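Local coordinates for protein aldose 1-epimerase (Escherichia coli, PDB 3NRE) that probably interconverts the alpha and beta anomers of an aldose sugar, at residues Gly111-Arg116 with Glu140-Gly145. Sequence-based numbering, arbitrary orientation. Where two conformers were deposited one is given.
Sequences GVYHYR and ETLPFG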
ATOM      1  N   GLY A 111      14.134 -12.194 -11.486  1.00 33.08           N
ATOM      2  CA  GLY A 111      14.020 -10.813 -11.881  1.00 31.33           C
ATOM      3  C   GLY A 111      15.179  -9.946 -11.431  1.00 31.58           C
ATOM      4  O   GLY A 111      16.296 -10.436 -11.209  1.00 35.71           O
ATOM      5  N   VAL A 112      14.905  -8.651 -11.330  1.00 30.28           N
ATOM      6  CA  VAL A 112      15.931  -7.624 -11.106  1.00 31.24           C
ATOM      7  C   VAL A 112      16.388  -7.653  -9.614  1.00 29.73           C
ATOM      8  O   VAL A 112      17.578  -7.634  -9.343  1.00 32.77           O
ATOM      9  CB  VAL A 112      15.428  -6.233 -11.493  1.00 30.88           C
ATOM     10  CG1 VAL A 112      16.353  -5.142 -10.996  1.00 32.31           C
ATOM     11  CG2 VAL A 112      15.283  -6.144 -12.989  1.00 30.99           C
ATOM     12  N   TYR A 113      15.422  -7.686  -8.693  1.00 28.44           N
ATOM     13  CA  TYR A 113      15.662  -7.654  -7.253  1.00 27.55           C
ATOM     14  C   TYR A 113      15.546  -9.056  -6.629  1.00 27.10           C
ATOM     15  O   TYR A 113      14.539  -9.766  -6.823  1.00 27.37           O
ATOM     16  CB  TYR A 113      14.639  -6.768  -6.571  1.00 27.32           C
ATOM     17  CG  TYR A 113      14.746  -5.276  -6.794  1.00 29.07           C
ATOM     18  CD1 TYR A 113      14.349  -4.689  -7.988  1.00 25.98           C
ATOM     19  CD2 TYR A 113      15.164  -4.442  -5.781  1.00 26.34           C
ATOM     20  CE1 TYR A 113      14.395  -3.298  -8.145  1.00 26.56           C
ATOM     21  CE2 TYR A 113      15.219  -3.097  -5.929  1.00 27.88           C
ATOM     22  CZ  TYR A 113      14.822  -2.514  -7.130  1.00 26.36           C
ATOM     23  OH  TYR A 113      14.912  -1.148  -7.241  1.00 28.61           O
ATOM     24  N   HIS A 114      16.576  -9.454  -5.872  1.00 27.57           N
ATOM     25  CA  HIS A 114      16.525 -10.653  -5.044  1.00 29.10           C
ATOM     26  C   HIS A 114      16.504 -10.173  -3.592  1.00 29.55           C
ATOM     27  O   HIS A 114      17.296  -9.302  -3.207  1.00 32.40           O
ATOM     28  CB  HIS A 114      17.753 -11.557  -5.267  1.00 31.37           C
ATOM     29  CG  HIS A 114      17.796 -12.199  -6.617  1.00 34.68           C
ATOM     30  ND1 HIS A 114      18.693 -13.201  -6.930  1.00 39.55           N
ATOM     31  CD2 HIS A 114      17.055 -11.993  -7.731  1.00 38.19           C
ATOM     32  CE1 HIS A 114      18.507 -13.573  -8.184  1.00 43.48           C
ATOM     33  NE2 HIS A 114      17.517 -12.858  -8.691  1.00 38.39           N
ATOM     34  N   TYR A 115      15.636 -10.765  -2.770  1.00 28.94           N
ATOM     35  CA  TYR A 115      15.466 -10.276  -1.411  1.00 30.57           C
ATOM     36  C   TYR A 115      14.642 -11.250  -0.579  1.00 28.93           C
ATOM     37  O   TYR A 115      14.050 -12.215  -1.109  1.00 28.85           O
ATOM     38  CB  TYR A 115      14.782  -8.890  -1.375  1.00 29.16           C
ATOM     39  CG  TYR A 115      13.455  -8.925  -2.087  1.00 25.65           C
ATOM     40  CD1 TYR A 115      12.300  -9.318  -1.407  1.00 26.28           C
ATOM     41  CD2 TYR A 115      13.352  -8.646  -3.454  1.00 26.83           C
ATOM     42  CE1 TYR A 115      11.091  -9.385  -2.054  1.00 25.86           C
ATOM     43  CE2 TYR A 115      12.160  -8.726  -4.102  1.00 24.30           C
ATOM     44  CZ  TYR A 115      11.031  -9.084  -3.400  1.00 24.59           C
ATOM     45  OH  TYR A 115       9.804  -9.221  -4.005  1.00 23.04           O
ATOM     46  N   ARG A 116      14.708 -11.023   0.735  1.00 29.41           N
ATOM     47  CA  ARG A 116      13.825 -11.661   1.717  0.70 26.56           C
ATOM     48  C   ARG A 116      13.039 -10.548   2.410  1.00 29.48           C
ATOM     49  O   ARG A 116      13.576  -9.490   2.727  1.00 29.46           O
ATOM     50  CB  ARG A 116      14.653 -12.465   2.727  0.70 32.56           C
ATOM     51  CG  ARG A 116      13.917 -13.117   3.889  0.70 33.28           C
ATOM     52  CD  ARG A 116      14.924 -13.886   4.814  0.70 35.54           C
ATOM     53  NE  ARG A 116      14.271 -14.502   5.977  0.70 39.02           N
ATOM     54  CZ  ARG A 116      13.965 -15.799   6.116  0.70 42.32           C
ATOM     55  NH1 ARG A 116      14.231 -16.684   5.158  0.70 43.09           N
ATOM     56  NH2 ARG A 116      13.404 -16.232   7.248  0.70 40.64           N
ATOM     57  N   GLU A 140      24.318  -6.911  -6.059  1.00 41.26           N
ATOM     58  CA  GLU A 140      24.548  -5.465  -6.181  1.00 39.73           C
ATOM     59  C   GLU A 140      23.586  -4.610  -5.356  1.00 39.94           C
ATOM     60  O   GLU A 140      22.417  -4.980  -5.150  1.00 37.10           O
ATOM     61  CB  GLU A 140      24.378  -5.042  -7.657  1.00 44.43           C
ATOM     62  CG  GLU A 140      25.207  -5.835  -8.662  1.00 48.01           C
ATOM     63  CD  GLU A 140      26.709  -5.560  -8.546  1.00 67.78           C
ATOM     64  OE1 GLU A 140      27.119  -4.648  -7.777  1.00 69.35           O
ATOM     65  OE2 GLU A 140      27.484  -6.264  -9.235  1.00 71.11           O
ATOM     66  N   THR A 141      24.067  -3.442  -4.940  1.00 38.31           N
ATOM     67  CA  THR A 141      23.224  -2.437  -4.286  1.00 37.41           C
ATOM     68  C   THR A 141      22.098  -1.957  -5.222  1.00 37.08           C
ATOM     69  O   THR A 141      22.390  -1.652  -6.371  1.00 36.14           O
ATOM     70  CB  THR A 141      24.078  -1.224  -3.945  1.00 38.19           C
ATOM     71  OG1 THR A 141      25.120  -1.641  -3.075  1.00 44.30           O
ATOM     72  CG2 THR A 141      23.240  -0.113  -3.284  1.00 39.08           C
ATOM     73  N   LEU A 142      20.840  -1.931  -4.727  1.00 33.94           N
ATOM     74  CA  LEU A 142      19.660  -1.419  -5.479  1.00 31.92           C
ATOM     75  C   LEU A 142      18.815  -0.541  -4.581  1.00 31.31           C
ATOM     76  O   LEU A 142      18.967  -0.594  -3.351  1.00 32.72           O
ATOM     77  CB  LEU A 142      18.827  -2.563  -6.025  1.00 28.46           C
ATOM     78  CG  LEU A 142      19.409  -3.356  -7.200  1.00 30.96           C
ATOM     79  CD1 LEU A 142      18.593  -4.604  -7.512  1.00 32.18           C
ATOM     80  CD2 LEU A 142      19.492  -2.490  -8.456  1.00 31.86           C
ATOM     81  N   PRO A 143      17.966   0.315  -5.164  1.00 28.46           N
ATOM     82  CA  PRO A 143      17.136   1.209  -4.360  1.00 30.24           C
ATOM     83  C   PRO A 143      15.773   0.587  -4.032  1.00 28.01           C
ATOM     84  O   PRO A 143      15.077   0.079  -4.929  1.00 28.05           O
ATOM     85  CB  PRO A 143      17.028   2.459  -5.260  1.00 31.15           C
ATOM     86  CG  PRO A 143      16.943   1.900  -6.627  1.00 30.39           C
ATOM     87  CD  PRO A 143      17.945   0.717  -6.586  1.00 27.57           C
ATOM     88  N   PHE A 144      15.441   0.597  -2.738  1.00 25.87           N
ATOM     89  CA  PHE A 144      14.296  -0.087  -2.193  1.00 25.92           C
ATOM     90  C   PHE A 144      13.264   0.855  -1.603  1.00 27.55           C
ATOM     91  O   PHE A 144      13.547   1.953  -1.106  1.00 28.26           O
ATOM     92  CB  PHE A 144      14.714  -1.084  -1.099  1.00 29.36           C
ATOM     93  CG  PHE A 144      15.327  -2.397  -1.615  1.00 26.06           C
ATOM     94  CD1 PHE A 144      16.618  -2.431  -2.079  1.00 28.98           C
ATOM     95  CD2 PHE A 144      14.649  -3.610  -1.512  1.00 27.64           C
ATOM     96  CE1 PHE A 144      17.175  -3.602  -2.530  1.00 24.53           C
ATOM     97  CE2 PHE A 144      15.240  -4.816  -1.957  1.00 26.48           C
ATOM     98  CZ  PHE A 144      16.500  -4.805  -2.420  1.00 29.61           C
ATOM     99  N   GLY A 145      12.047   0.366  -1.611  1.00 24.73           N
ATOM    100  CA  GLY A 145      10.979   1.030  -0.881  1.00 26.37           C
ATOM    101  C   GLY A 145       9.947   0.006  -0.407  1.00 25.59           C
ATOM    102  O   GLY A 145       9.966  -1.132  -0.814  1.00 25.72           O
TER
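Tyr113 and Phe144 both hold CG anti to their own carbonyl carbon (chi1 -71° in Tyr113, and likewise in Phe144), and from these starts the two side chains slide past each other in opposite directions. They form a T-shaped pair: the edge of the Tyr113 ring, led by CD2, meets the face of Phe144 toward its rim, with Tyr113 CD2 3.6 Å from Phe144 CZ and the planes at 88°. Leu142 covers one face of the tyrosine. Leu142 CD1 makes a CH-pi contact 3.9 Å from the centroid of the Tyr113 ring, while Leu142 CB sits 3.6 Å from Tyr113 CE2. Leu142 CD1 also lies 3.7 Å from Val112 O. At the far end of the ring, Tyr113 OH donates a short 2.6 Å hydrogen bond to Pro143 O, arriving in the carbonyl plane at 150°; it is also hydrogen-bonded to His263 NE2. With the hydroxyl bonded, one edge on Phe144 and one face under Leu142, the ring has little freedom to turn. An alanine at Tyr113 would probably leave Pro143 O and His263 without this mate and open a gap between Leu142 and Phe144. Further along, Tyr115 CB packs 4.1 Å from Phe144 CE2, at the edge of that ring, while Tyr115 OH is hydrogen-bonded to Asp86 OD2. The contact joins the segment leading into strand 114-123 to strand 142-153, bridging two antiparallel sheets of the all-beta galactose mutarotase-like fold; strand 127-136 touches Phe144 through Val134, strand 272-274 pairs with 142-153, and Phe63 of strand 62-65 packs against Tyr113.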